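Local coordinates for protein putative isomerase (Sinorhizobium meliloti, PDB 2PPG) that is a putative isomerase of the mandelate racemase and muconate lactonizing enzyme family, built from an enolase-like N-terminal domain and a TIM-barrel domain, its specific activity being unassigned, at residues 52-57 / 68-73; 7-12 / 58-63; 287-292 / 311-316; 156-161 / 343-348; 142-147 / 374-379. All coordinates share one frame; numbering follows the deposited sequence.

Contact 2 opens first, at 7-12, and closes at 58-63. Contact 1 opens at 52-57, before that closure, and ends at 68-73, so the two cross; strand 52-61 serves both and sits between strands 7-17 and 66-72 in the antiparallel sheet of the N-terminal domain. The other three nest. Contact 5 spans the longest loop, from 142-147 to 374-379, and joins the loop after helix 119-140 to the chain leading into strand 378-380. Inside it, contact 4 pairs 156-161 with 343-348 and closes the barrel, and within that contact 3 closes one beta-alpha-beta unit. I316 of contact 3 packs on Y159 of contact 4.

Contact 1: residues 52-57 / 68-73; sequences DRSVLV and WGETYG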
# COMPACT_ATOMS: atom_id res chain seq x y z
N ASP A 52 38.69 29.20 5.89
CA ASP A 52 37.83 28.50 6.85
C ASP A 52 37.29 29.48 7.88
O ASP A 52 37.99 30.39 8.30
CB ASP A 52 38.59 27.36 7.55
CG ASP A 52 38.83 26.16 6.63
OD1 ASP A 52 38.13 26.05 5.59
OD2 ASP A 52 39.71 25.33 6.94
N ARG A 53 36.03 29.28 8.27
CA ARG A 53 35.35 30.16 9.21
C ARG A 53 34.24 29.36 9.87
O ARG A 53 33.71 28.44 9.26
CB ARG A 53 34.76 31.36 8.49
CG ARG A 53 34.20 32.44 9.42
CD ARG A 53 33.75 33.67 8.65
NE ARG A 53 32.80 33.36 7.58
CZ ARG A 53 32.58 34.15 6.52
NH1 ARG A 53 33.26 35.28 6.39
NH2 ARG A 53 31.69 33.79 5.59
N SER A 54 33.92 29.70 11.12
CA SER A 54 32.80 29.11 11.84
C SER A 54 32.33 30.04 12.96
O SER A 54 33.03 30.97 13.35
CB SER A 54 33.19 27.76 12.43
OG SER A 54 34.10 27.94 13.51
N VAL A 55 31.14 29.77 13.49
CA VAL A 55 30.60 30.57 14.57
C VAL A 55 30.73 29.83 15.90
O VAL A 55 30.35 28.68 16.00
CB VAL A 55 29.12 30.98 14.31
CG1 VAL A 55 28.53 31.72 15.52
CG2 VAL A 55 29.02 31.83 13.04
N LEU A 56 31.30 30.51 16.90
CA LEU A 56 31.46 29.96 18.24
C LEU A 56 30.64 30.78 19.22
O LEU A 56 30.56 32.02 19.12
CB LEU A 56 32.92 29.97 18.68
CG LEU A 56 33.86 28.91 18.12
CD1 LEU A 56 34.39 29.26 16.71
CD2 LEU A 56 35.02 28.71 19.09
N VAL A 57 30.06 30.08 20.19
CA VAL A 57 29.25 30.70 21.20
C VAL A 57 29.89 30.37 22.53
O VAL A 57 30.34 29.24 22.74
CB VAL A 57 27.77 30.24 21.09
CG1 VAL A 57 27.08 30.27 22.43
CG2 VAL A 57 27.02 31.11 20.12
N TRP A 68 31.16 26.23 25.89
CA TRP A 68 31.44 26.62 24.53
C TRP A 68 30.63 25.79 23.55
O TRP A 68 30.47 24.59 23.73
CB TRP A 68 32.92 26.46 24.21
CG TRP A 68 33.81 27.49 24.84
CD1 TRP A 68 34.52 27.36 26.00
CD2 TRP A 68 34.12 28.79 24.32
NE1 TRP A 68 35.26 28.49 26.23
CE2 TRP A 68 35.04 29.38 25.22
CE3 TRP A 68 33.74 29.49 23.16
CZ2 TRP A 68 35.57 30.66 25.02
CZ3 TRP A 68 34.26 30.77 22.95
CH2 TRP A 68 35.17 31.34 23.88
N GLY A 69 30.13 26.47 22.52
CA GLY A 69 29.43 25.84 21.42
C GLY A 69 29.97 26.37 20.11
O GLY A 69 30.85 27.22 20.09
N GLU A 70 29.42 25.88 19.01
CA GLU A 70 29.97 26.17 17.71
C GLU A 70 29.04 25.64 16.63
O GLU A 70 28.53 24.52 16.72
CB GLU A 70 31.37 25.55 17.57
CG GLU A 70 32.12 25.98 16.31
CD GLU A 70 33.35 25.12 15.98
OE1 GLU A 70 33.57 24.08 16.66
OE2 GLU A 70 34.10 25.48 15.05
N THR A 71 28.82 26.45 15.60
CA THR A 71 28.04 26.00 14.47
C THR A 71 28.75 26.43 13.18
O THR A 71 29.89 26.88 13.23
CB THR A 71 26.58 26.51 14.56
OG1 THR A 71 25.82 26.03 13.45
CG2 THR A 71 26.54 28.05 14.63
N TYR A 72 28.11 26.23 12.03
CA TYR A 72 28.67 26.63 10.75
C TYR A 72 28.73 28.13 10.69
O TYR A 72 27.91 28.82 11.32
CB TYR A 72 27.77 26.18 9.60
CG TYR A 72 28.04 24.79 9.11
CD1 TYR A 72 28.00 23.69 9.97
CD2 TYR A 72 28.31 24.57 7.77
CE1 TYR A 72 28.24 22.40 9.50
CE2 TYR A 72 28.54 23.30 7.30
CZ TYR A 72 28.51 22.22 8.16
OH TYR A 72 28.75 20.97 7.64
N GLY A 73 29.71 28.63 9.94
CA GLY A 73 29.84 30.05 9.68
C GLY A 73 30.47 30.28 8.33
O GLY A 73 30.95 31.36 8.04
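The beta hairpin of strands 52-61 and 66-72 is held here by two antiparallel hydrogen-bonded pairs, V55 with T71 and V57 with G69. The N-to-C directions of the short strand pieces are 156° apart, nearly antiparallel. In the first pair T71 N reaches V55 O at 2.7 Å, while the return bond from V55 N to T71 O, at 3.2 Å, is longer and comes from above the carbonyl plane. In the second, G69 N lies 2.8 Å from V57 O.

Between these pairs L56 and E70 lie side by side and point the same way, CG of L56 3.9 Å from CG of E70. The glutamate chain is extended beyond CG. Its OE2 accepts from S54 OG at 2.9 Å on the anti lone pair; S54 holds its hydroxyl between its own backbone N and carbonyl carbon (chi1 71°), turned to this oxygen. OE2 also accepts from A323 N, and OE1 from F326 N near the start of helix 325-336, bonds that tie this sheet to the barrel domain and would be expected to stabilise the negative charge.

On the other face of the sheet V55 CB meets T71 CG2 at 3.9 Å, and T71 OG1 is bonded to G294 O. At the hairpin's open end the R53 chain bends at chi3 (54°) and brings NE to 2.8 Å from G73 O, the acceptor close to the guanidinium plane. NH2 of R53 binds L74 O and Y38 OH. The paired strands belong to the antiparallel sheet characteristic of the N-terminal domain of the enolase superfamily.

Contact 2: residues 7-12 / 58-63; sequences VKKIES and RIETEN
E11 and R58 lie side by side and point the same way, yet their flat ends do not match: the carboxylate and guanidinium planes stand 82° apart, and E11 OE1 to R58 NH2 is a long salt bridge of 3.7 Å. A water links the two, donating to E11 OE1 at 2.7 Å and also to R58 O, with a weak bond from R58 NH2. The same NH2 turns along the strand to E60 OE1, 3.2 Å away, and meets it close to the guanidinium plane on the anti side of the carboxylate. K9 runs beside E60 in the same direction, its chain bent at chi3 (-56°); NZ approaches E60 OE1 only at 3.7 Å, again a long salt bridge. These four side chains form a charge network in which K9 NZ and R58 NH2 are like-charged neighbours, with E60 OE1 near both.

The backbone that carries them is antiparallel, at the end of the N-terminal domain's sheet far from the chain centre, and it contains a classic beta bulge: K8 N, at 2.7 Å, and K9 N, at 3.0 Å, both donate to E60 O. The extra residue turns K8 toward the other strand, where its aliphatic chain crosses the bent E62 at about a right angle, CB and CD against the carboxylate oxygens.

On the opposite face of the sheet from the charges, I10 and I59 lie side by side, CD1 of I10 3.9 Å from CD1 of I59. V7 comes across I59 at a slant, CG1 of V7 3.6 Å from CG2 of I59. I59 also packs on A131 and L135 of helix 119-140, while I10 touches T92 of helix 77-92.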
# COMPACT_ATOMS: atom_id res chain seq x y z
N VAL A 7 22.18 30.66 33.52
CA VAL A 7 22.89 31.29 32.42
C VAL A 7 22.80 32.81 32.53
O VAL A 7 21.71 33.35 32.64
CB VAL A 7 22.33 30.84 31.09
CG1 VAL A 7 22.89 31.69 29.97
CG2 VAL A 7 22.66 29.37 30.87
N LYS A 8 23.95 33.47 32.51
CA LYS A 8 24.04 34.91 32.71
C LYS A 8 24.43 35.66 31.45
O LYS A 8 23.93 36.74 31.18
CB LYS A 8 25.05 35.21 33.81
CG LYS A 8 25.35 36.68 34.05
CD LYS A 8 26.46 36.78 35.08
CE LYS A 8 27.29 38.04 34.93
NZ LYS A 8 28.56 37.90 35.71
N LYS A 9 25.35 35.10 30.67
CA LYS A 9 25.92 35.84 29.56
C LYS A 9 26.07 34.93 28.37
O LYS A 9 26.47 33.77 28.51
CB LYS A 9 27.29 36.42 29.95
CG LYS A 9 27.63 37.74 29.28
CD LYS A 9 29.15 37.93 29.10
CE LYS A 9 29.92 37.81 30.40
NZ LYS A 9 31.39 38.06 30.21
N ILE A 10 25.77 35.47 27.19
CA ILE A 10 25.89 34.72 25.94
C ILE A 10 26.55 35.58 24.89
O ILE A 10 26.02 36.61 24.51
CB ILE A 10 24.51 34.25 25.45
CG1 ILE A 10 23.93 33.21 26.43
CG2 ILE A 10 24.61 33.66 24.05
CD1 ILE A 10 22.71 32.48 25.93
N GLU A 11 27.73 35.17 24.42
CA GLU A 11 28.43 35.90 23.36
C GLU A 11 28.70 35.01 22.14
O GLU A 11 28.98 33.82 22.29
CB GLU A 11 29.75 36.46 23.89
CG GLU A 11 29.59 37.45 25.02
CD GLU A 11 30.86 37.62 25.84
OE1 GLU A 11 31.29 36.65 26.50
OE2 GLU A 11 31.43 38.73 25.83
N SER A 12 28.63 35.62 20.94
CA SER A 12 28.85 34.94 19.65
C SER A 12 30.06 35.50 18.92
O SER A 12 30.33 36.70 18.97
CB SER A 12 27.64 35.14 18.74
OG SER A 12 26.44 34.73 19.38
N ARG A 58 29.96 31.37 23.40
CA ARG A 58 30.52 31.23 24.73
C ARG A 58 29.43 31.63 25.71
O ARG A 58 28.91 32.74 25.63
CB ARG A 58 31.72 32.16 24.88
CG ARG A 58 32.41 32.13 26.22
CD ARG A 58 33.32 33.35 26.35
NE ARG A 58 34.20 33.27 27.51
CZ ARG A 58 33.90 33.71 28.72
NH1 ARG A 58 34.77 33.57 29.70
NH2 ARG A 58 32.73 34.30 28.96
N ILE A 59 29.08 30.71 26.61
CA ILE A 59 27.99 30.93 27.55
C ILE A 59 28.50 30.84 28.98
O ILE A 59 29.18 29.88 29.32
CB ILE A 59 26.83 29.91 27.34
CG1 ILE A 59 26.30 29.99 25.90
CG2 ILE A 59 25.70 30.14 28.36
CD1 ILE A 59 24.98 29.28 25.66
N GLU A 60 28.17 31.83 29.79
CA GLU A 60 28.63 31.86 31.17
C GLU A 60 27.47 31.88 32.18
O GLU A 60 26.52 32.66 32.04
CB GLU A 60 29.56 33.06 31.40
CG GLU A 60 30.15 33.15 32.81
CD GLU A 60 31.14 34.31 32.98
OE1 GLU A 60 31.62 34.84 31.95
OE2 GLU A 60 31.44 34.68 34.14
N THR A 61 27.59 31.04 33.20
CA THR A 61 26.62 30.98 34.29
C THR A 61 26.90 32.06 35.34
O THR A 61 27.95 32.67 35.35
CB THR A 61 26.64 29.63 34.99
OG1 THR A 61 27.91 29.45 35.63
CG2 THR A 61 26.43 28.52 33.99
N GLU A 62 25.94 32.26 36.24
CA GLU A 62 26.04 33.25 37.31
C GLU A 62 27.26 33.04 38.22
O GLU A 62 27.82 34.00 38.73
CB GLU A 62 24.75 33.25 38.13
CG GLU A 62 24.38 34.59 38.71
CD GLU A 62 23.93 35.57 37.65
OE1 GLU A 62 23.22 35.16 36.72
OE2 GLU A 62 24.30 36.77 37.75
N ASN A 63 27.66 31.78 38.42
CA ASN A 63 28.78 31.45 39.30
C ASN A 63 30.10 31.29 38.56
O ASN A 63 31.08 30.79 39.12
CB ASN A 63 28.50 30.16 40.08
CG ASN A 63 27.22 30.24 40.89
OD1 ASN A 63 26.84 31.31 41.39
ND2 ASN A 63 26.54 29.10 41.04
O HOH W 1 29.82 34.58 27.39

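Contact 3: residues 287-292 / 311-316; sequences AIVQPE and HHIKVI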
# COMPACT_ATOMS: atom_id res chain seq x y z
N ALA A 287 20.38 2.96 4.80
CA ALA A 287 21.05 2.06 5.73
C ALA A 287 21.82 2.80 6.83
O ALA A 287 21.97 2.29 7.94
CB ALA A 287 22.00 1.17 4.97
N ILE A 288 22.33 4.00 6.51
CA ILE A 288 23.20 4.76 7.41
C ILE A 288 22.77 6.23 7.54
O ILE A 288 22.49 6.87 6.53
CB ILE A 288 24.65 4.76 6.88
CG1 ILE A 288 25.15 3.32 6.69
CG2 ILE A 288 25.56 5.53 7.83
CD1 ILE A 288 26.43 3.20 5.86
N VAL A 289 22.71 6.76 8.77
CA VAL A 289 22.51 8.22 8.97
C VAL A 289 23.81 8.93 9.26
O VAL A 289 24.60 8.45 10.06
CB VAL A 289 21.61 8.61 10.18
CG1 VAL A 289 20.32 9.16 9.72
CG2 VAL A 289 21.45 7.49 11.16
N GLN A 290 23.99 10.10 8.66
CA GLN A 290 25.22 10.86 8.85
C GLN A 290 24.97 12.23 9.46
O GLN A 290 25.09 13.24 8.78
CB GLN A 290 25.97 10.99 7.53
CG GLN A 290 26.43 9.63 7.02
CD GLN A 290 26.96 9.71 5.62
OE1 GLN A 290 26.26 10.18 4.71
NE2 GLN A 290 28.19 9.24 5.42
N PRO A 291 24.62 12.27 10.75
CA PRO A 291 24.32 13.57 11.33
C PRO A 291 25.58 14.44 11.44
O PRO A 291 26.67 13.94 11.71
CB PRO A 291 23.79 13.23 12.72
CG PRO A 291 24.43 11.94 13.05
CD PRO A 291 24.48 11.19 11.74
N GLU A 292 25.40 15.73 11.20
CA GLU A 292 26.46 16.69 11.38
C GLU A 292 26.12 17.53 12.60
O GLU A 292 25.17 18.33 12.61
CB GLU A 292 26.64 17.55 10.12
CG GLU A 292 27.63 18.69 10.23
CD GLU A 292 28.89 18.32 10.99
OE1 GLU A 292 29.73 17.56 10.47
OE2 GLU A 292 29.03 18.82 12.13
N HIS A 311 15.04 2.12 14.77
CA HIS A 311 14.76 1.68 13.41
C HIS A 311 15.87 0.90 12.73
O HIS A 311 15.85 0.73 11.51
CB HIS A 311 14.30 2.85 12.54
CG HIS A 311 12.87 3.22 12.77
ND1 HIS A 311 11.83 2.53 12.18
CD2 HIS A 311 12.30 4.16 13.55
CE1 HIS A 311 10.68 3.05 12.58
NE2 HIS A 311 10.93 4.04 13.41
N HIS A 312 16.83 0.42 13.53
CA HIS A 312 17.92 -0.45 13.07
C HIS A 312 18.74 0.09 11.93
O HIS A 312 18.89 -0.57 10.90
CB HIS A 312 17.39 -1.85 12.75
CG HIS A 312 16.68 -2.47 13.90
ND1 HIS A 312 15.35 -2.20 14.19
CD2 HIS A 312 17.12 -3.27 14.90
CE1 HIS A 312 15.01 -2.83 15.29
NE2 HIS A 312 16.06 -3.49 15.74
N ILE A 313 19.27 1.28 12.13
CA ILE A 313 20.03 2.00 11.12
C ILE A 313 21.38 2.38 11.74
O ILE A 313 21.45 2.75 12.90
CB ILE A 313 19.24 3.21 10.63
CG1 ILE A 313 18.08 2.74 9.74
CG2 ILE A 313 20.12 4.20 9.89
CD1 ILE A 313 17.13 3.82 9.34
N LYS A 314 22.46 2.22 10.97
CA LYS A 314 23.80 2.54 11.44
C LYS A 314 24.01 4.05 11.51
O LYS A 314 23.47 4.81 10.70
CB LYS A 314 24.85 1.90 10.52
CG LYS A 314 25.67 0.76 11.12
CD LYS A 314 24.82 -0.13 12.03
CE LYS A 314 25.69 -1.01 12.92
NZ LYS A 314 26.59 -0.18 13.80
N VAL A 315 24.78 4.48 12.50
CA VAL A 315 25.12 5.89 12.63
C VAL A 315 26.60 6.09 12.31
O VAL A 315 27.46 5.56 13.00
CB VAL A 315 24.85 6.43 14.06
CG1 VAL A 315 25.01 7.94 14.09
CG2 VAL A 315 23.46 6.06 14.53
N ILE A 316 26.88 6.82 11.24
CA ILE A 316 28.25 7.22 10.94
C ILE A 316 28.34 8.75 10.85
O ILE A 316 28.16 9.33 9.79
CB ILE A 316 28.81 6.53 9.67
CG1 ILE A 316 28.73 5.01 9.82
CG2 ILE A 316 30.25 6.95 9.45
CD1 ILE A 316 29.10 4.24 8.57
O HOH W 2 29.60 10.05 7.66
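Three backbone hydrogen bonds join A287, V289, K314 and I316 in parallel register. K314 N donates to A287 O at 3.1 Å, V289 N to K314 O at 2.8 Å, and I316 N to V289 O at 3.0 Å. V289 therefore uses both its N and its O on the 311-316 side, as a residue in a parallel pair does. A CA-H...O contact, Q290 CA to I316 O at 3.4 Å, continues the pairing one step beyond the last of these bonds.

The apolar contacts divide between the two faces. On one, I288 crosses I316 at a slant, CG2 of I288 3.8 Å from CG1 of I316, and I288 also packs on A264 and A266 of the neighbouring strand. On the other, V289 meets I313 at about a right angle, CG2 of V289 3.8 Å from CG2 of I313. P291 CD lies 4.0 Å from V315 CG1, the ring again across the valine. V289 and V315 both touch A308, so this face is the one that receives helix 293-310. Strand 288-289, that helix and strand 314-315 make one beta-alpha-beta unit of the TIM barrel, with the I288 and I316 side turned away from the helix.

The polar side-chain link across the segments runs through a water, which donates to I316 O at 2.7 Å and takes a weak bond from Q290 NE2, whose stronger partner is E243 OE1. E292 and H312 mark the two ends of helix 293-310, E292 as the N-cap that accepts from G294 N through OE2 and binds H318 ND1 through OE1, H312, with positive phi, as the C-prime residue of a Schellman motif.

Contact 4: residues 156-161 / 343-348; sequences IAAYIS and HEFQHS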
# COMPACT_ATOMS: atom_id res chain seq x y z
N ILE A 156 36.58 5.56 19.03
CA ILE A 156 35.63 5.44 17.94
C ILE A 156 36.43 5.30 16.66
O ILE A 156 37.34 6.08 16.40
CB ILE A 156 34.70 6.68 17.85
CG1 ILE A 156 33.85 6.79 19.12
CG2 ILE A 156 33.82 6.59 16.59
CD1 ILE A 156 33.18 8.12 19.35
N ALA A 157 36.08 4.30 15.86
CA ALA A 157 36.74 4.11 14.57
C ALA A 157 36.55 5.36 13.72
O ALA A 157 35.48 5.99 13.74
CB ALA A 157 36.21 2.86 13.87
N ALA A 158 37.60 5.76 13.01
CA ALA A 158 37.56 6.96 12.17
C ALA A 158 37.79 6.53 10.74
O ALA A 158 38.44 5.53 10.49
CB ALA A 158 38.61 7.94 12.60
N TYR A 159 37.26 7.27 9.78
CA TYR A 159 37.64 7.01 8.40
C TYR A 159 38.16 8.27 7.76
O TYR A 159 37.67 9.37 8.04
CB TYR A 159 36.51 6.39 7.58
CG TYR A 159 35.34 7.30 7.26
CD1 TYR A 159 35.39 8.17 6.17
CD2 TYR A 159 34.18 7.26 8.01
CE1 TYR A 159 34.34 8.97 5.85
CE2 TYR A 159 33.11 8.06 7.69
CZ TYR A 159 33.19 8.92 6.61
OH TYR A 159 32.14 9.74 6.26
N ILE A 160 39.17 8.10 6.91
CA ILE A 160 39.78 9.18 6.15
C ILE A 160 38.82 9.68 5.09
O ILE A 160 38.35 8.92 4.24
CB ILE A 160 41.06 8.69 5.46
CG1 ILE A 160 42.10 8.29 6.50
CG2 ILE A 160 41.63 9.78 4.55
CD1 ILE A 160 42.69 9.49 7.21
N SER A 161 38.54 10.97 5.15
CA SER A 161 37.61 11.61 4.23
C SER A 161 38.37 12.64 3.43
O SER A 161 39.17 13.39 3.98
CB SER A 161 36.52 12.32 5.01
OG SER A 161 35.51 12.79 4.14
N HIS A 343 33.09 7.13 12.43
CA HIS A 343 32.95 8.58 12.45
C HIS A 343 33.90 9.16 11.42
O HIS A 343 35.07 8.82 11.39
CB HIS A 343 33.28 9.11 13.84
CG HIS A 343 32.85 10.53 14.09
ND1 HIS A 343 33.44 11.61 13.47
CD2 HIS A 343 31.92 11.04 14.93
CE1 HIS A 343 32.88 12.72 13.90
NE2 HIS A 343 31.95 12.40 14.79
N GLU A 344 33.38 10.04 10.56
CA GLU A 344 34.20 10.72 9.56
C GLU A 344 35.37 11.47 10.20
O GLU A 344 35.24 12.05 11.28
CB GLU A 344 33.35 11.70 8.74
CG GLU A 344 34.06 12.29 7.55
CD GLU A 344 33.19 13.22 6.71
OE1 GLU A 344 32.16 13.72 7.21
OE2 GLU A 344 33.54 13.45 5.53
N PHE A 345 36.52 11.46 9.53
CA PHE A 345 37.70 12.19 9.99
C PHE A 345 38.36 12.97 8.85
O PHE A 345 38.98 12.39 7.94
CB PHE A 345 38.69 11.23 10.66
CG PHE A 345 40.06 11.80 10.90
CD1 PHE A 345 40.24 12.93 11.69
CD2 PHE A 345 41.18 11.18 10.37
CE1 PHE A 345 41.52 13.43 11.93
CE2 PHE A 345 42.46 11.68 10.62
CZ PHE A 345 42.62 12.80 11.39
N GLN A 346 38.18 14.28 8.92
CA GLN A 346 38.82 15.22 8.01
C GLN A 346 40.23 15.52 8.51
O GLN A 346 40.45 16.49 9.23
CB GLN A 346 38.02 16.53 7.98
CG GLN A 346 36.55 16.39 7.61
CD GLN A 346 36.29 16.58 6.13
OE1 GLN A 346 37.17 17.02 5.40
NE2 GLN A 346 35.08 16.25 5.68
N HIS A 347 41.17 14.68 8.11
CA HIS A 347 42.58 14.86 8.45
C HIS A 347 43.10 16.26 8.10
O HIS A 347 43.76 16.90 8.91
CB HIS A 347 43.41 13.79 7.72
CG HIS A 347 43.17 13.76 6.25
ND1 HIS A 347 44.03 14.33 5.34
CD2 HIS A 347 42.13 13.27 5.53
CE1 HIS A 347 43.55 14.18 4.13
NE2 HIS A 347 42.40 13.53 4.21
N SER A 348 42.79 16.72 6.90
CA SER A 348 43.27 18.00 6.39
C SER A 348 42.79 19.22 7.21
O SER A 348 43.34 20.31 7.09
CB SER A 348 42.86 18.14 4.92
OG SER A 348 41.59 17.56 4.69
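Y159, E344 and S161 make the dense part of this contact. The tyrosine's chi1 of 70° sets CG between its backbone N and carbonyl carbon, which lays the ring face against E344: CA of the glutamate stands 3.7 Å from the Y159 ring centroid, 23° off the normal, a CH-pi contact. The carboxylate plane is only 19° from that of the ring. E344 then runs on, extended, to S161, whose OG donates to OE2 of E344; the modelled 2.5 Å is very short and its exact length doubtful. K187 NZ forms a salt bridge with E344 OE2 and a hydrogen bond with Y159 OH, and A319 N binds E344 OE1, so this buried carboxylate is met by several donors.

On the other face of the strands I160 and F345 lie side by side, CD1 of I160 3.9 Å from CD2 of F345.

The middle carries regular backbone bonds, F345 N to Y159 O at 2.8 Å, though bent, and Y159 N to H343 O at 3.1 Å. Toward I156 the pairing slackens: H343 N to A157 O is a weak, bent bond of 3.0 Å, A157 is partly exposed, and I156 offers just CG2, 3.8 Å from H343 CB. The H343 ring reaches along its own strand, ND1 donating to E344 O, while NE2 is bonded to S330 OG of helix 325-336.

Parallel pairing of the first barrel strand, 155-161, with the last, 343-345, is the closure of a TIM barrel.

Contact 5: residues 142-147 / 374-379; sequences LPVCKL and PGLGVE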
# COMPACT_ATOMS: atom_id res chain seq x y z
N LEU A 142 31.05 15.90 34.96
CA LEU A 142 30.93 14.74 34.09
C LEU A 142 31.20 15.07 32.64
O LEU A 142 30.95 16.18 32.19
CB LEU A 142 29.54 14.13 34.22
CG LEU A 142 29.19 13.60 35.61
CD1 LEU A 142 27.68 13.40 35.74
CD2 LEU A 142 29.95 12.31 35.92
N PRO A 143 31.76 14.09 31.90
CA PRO A 143 31.79 14.22 30.45
C PRO A 143 30.35 14.19 29.97
O PRO A 143 29.48 13.64 30.66
CB PRO A 143 32.53 12.96 29.99
CG PRO A 143 32.59 12.07 31.14
CD PRO A 143 32.40 12.86 32.37
N VAL A 144 30.09 14.80 28.82
CA VAL A 144 28.71 14.94 28.35
C VAL A 144 28.02 13.57 28.19
O VAL A 144 26.85 13.42 28.56
CB VAL A 144 28.66 15.82 27.08
CG1 VAL A 144 27.48 15.45 26.19
CG2 VAL A 144 28.62 17.32 27.47
N CYS A 145 28.75 12.57 27.70
CA CYS A 145 28.19 11.25 27.44
C CYS A 145 27.65 10.57 28.70
O CYS A 145 26.86 9.62 28.61
CB CYS A 145 29.23 10.36 26.78
SG CYS A 145 30.69 10.12 27.79
N LYS A 146 28.06 11.03 29.88
CA LYS A 146 27.54 10.46 31.11
C LYS A 146 26.31 11.21 31.62
O LYS A 146 25.89 11.03 32.76
CB LYS A 146 28.63 10.34 32.17
CG LYS A 146 29.70 9.34 31.76
CD LYS A 146 30.52 8.86 32.91
CE LYS A 146 31.33 7.64 32.50
NZ LYS A 146 30.58 6.40 32.77
N LEU A 147 25.73 12.04 30.76
CA LEU A 147 24.45 12.68 31.01
C LEU A 147 23.51 12.29 29.86
O LEU A 147 22.34 12.67 29.83
CB LEU A 147 24.60 14.19 31.02
CG LEU A 147 25.63 14.84 31.96
CD1 LEU A 147 25.90 16.28 31.54
CD2 LEU A 147 25.12 14.80 33.39
N PRO A 374 35.54 17.15 31.90
CA PRO A 374 34.08 17.29 32.01
C PRO A 374 33.51 18.14 30.87
O PRO A 374 34.27 18.82 30.17
CB PRO A 374 33.88 18.01 33.36
CG PRO A 374 35.22 18.17 33.97
CD PRO A 374 36.23 18.02 32.87
N GLY A 375 32.19 18.11 30.70
CA GLY A 375 31.55 18.77 29.56
C GLY A 375 32.03 18.16 28.26
O GLY A 375 32.15 16.93 28.15
N LEU A 376 32.30 19.00 27.28
CA LEU A 376 32.85 18.56 26.01
C LEU A 376 34.24 17.97 26.17
O LEU A 376 34.62 17.06 25.43
CB LEU A 376 32.94 19.73 25.03
CG LEU A 376 31.75 20.09 24.15
CD1 LEU A 376 30.45 19.50 24.66
CD2 LEU A 376 31.66 21.62 24.03
N GLY A 377 35.00 18.51 27.11
CA GLY A 377 36.38 18.06 27.32
C GLY A 377 37.37 18.76 26.41
O GLY A 377 38.57 18.56 26.55
N VAL A 378 36.87 19.56 25.47
CA VAL A 378 37.72 20.43 24.67
C VAL A 378 37.24 21.87 24.81
O VAL A 378 36.07 22.10 25.12
CB VAL A 378 37.76 20.04 23.16
CG1 VAL A 378 37.62 18.56 22.98
CG2 VAL A 378 36.71 20.77 22.38
N GLU A 379 38.15 22.82 24.59
CA GLU A 379 37.83 24.25 24.66
C GLU A 379 38.73 25.00 23.70
O GLU A 379 39.72 24.45 23.25
CB GLU A 379 38.02 24.79 26.08
CG GLU A 379 36.97 24.35 27.07
CD GLU A 379 37.36 24.66 28.50
OE1 GLU A 379 38.23 25.53 28.73
OE2 GLU A 379 36.79 24.03 29.42
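V144 lays its CG2 methyl against the peptide of G375, 3.6 Å from C of that glycine. Its chi1 of 151° puts CG1 roughly anti to the backbone N and CG2 on the G375 side. The same methyl meets L376 CD1 at 4.0 Å, an apolar touch in which L376, whose CB points away, comes back through the end of its side chain.

The two backbones are joined by a single bridge. G375 N donates to L142 O at 2.7 Å, tilted from the carbonyl plane, and V144 N donates to G375 O at 3.0 Å from a position 38° out of the G375 carbonyl plane. P143 lies between the two bonds, its CA 3.6 Å from G375 O in a CA-H...O contact. P374, which follows a cis peptide bond, adds CB at 3.6 Å from L142 O.

G375 belongs to a type II' beta turn running from P374 to G377, and its positive phi of 62° is what that turn requires at its second residue. The bridge ties the loop between helix 119-140 and strand 155-161, in the range of the N-terminal family domain, to the chain entering strand 378-380, in the range of the enolase C-terminal domain. V144 and C145 form a short 3-10 segment, with K146 N bonded to P143 O at 3.1 Å.

Q332 of helix 325-336 spans both sides, OE1 accepting from C145 N and NE2 donating to L376 O. D134 accepts from L376 N. K146 reaches out to D96 and D99 of a neighbouring subunit in salt bridges, and L142 packs on F98 of that subunit.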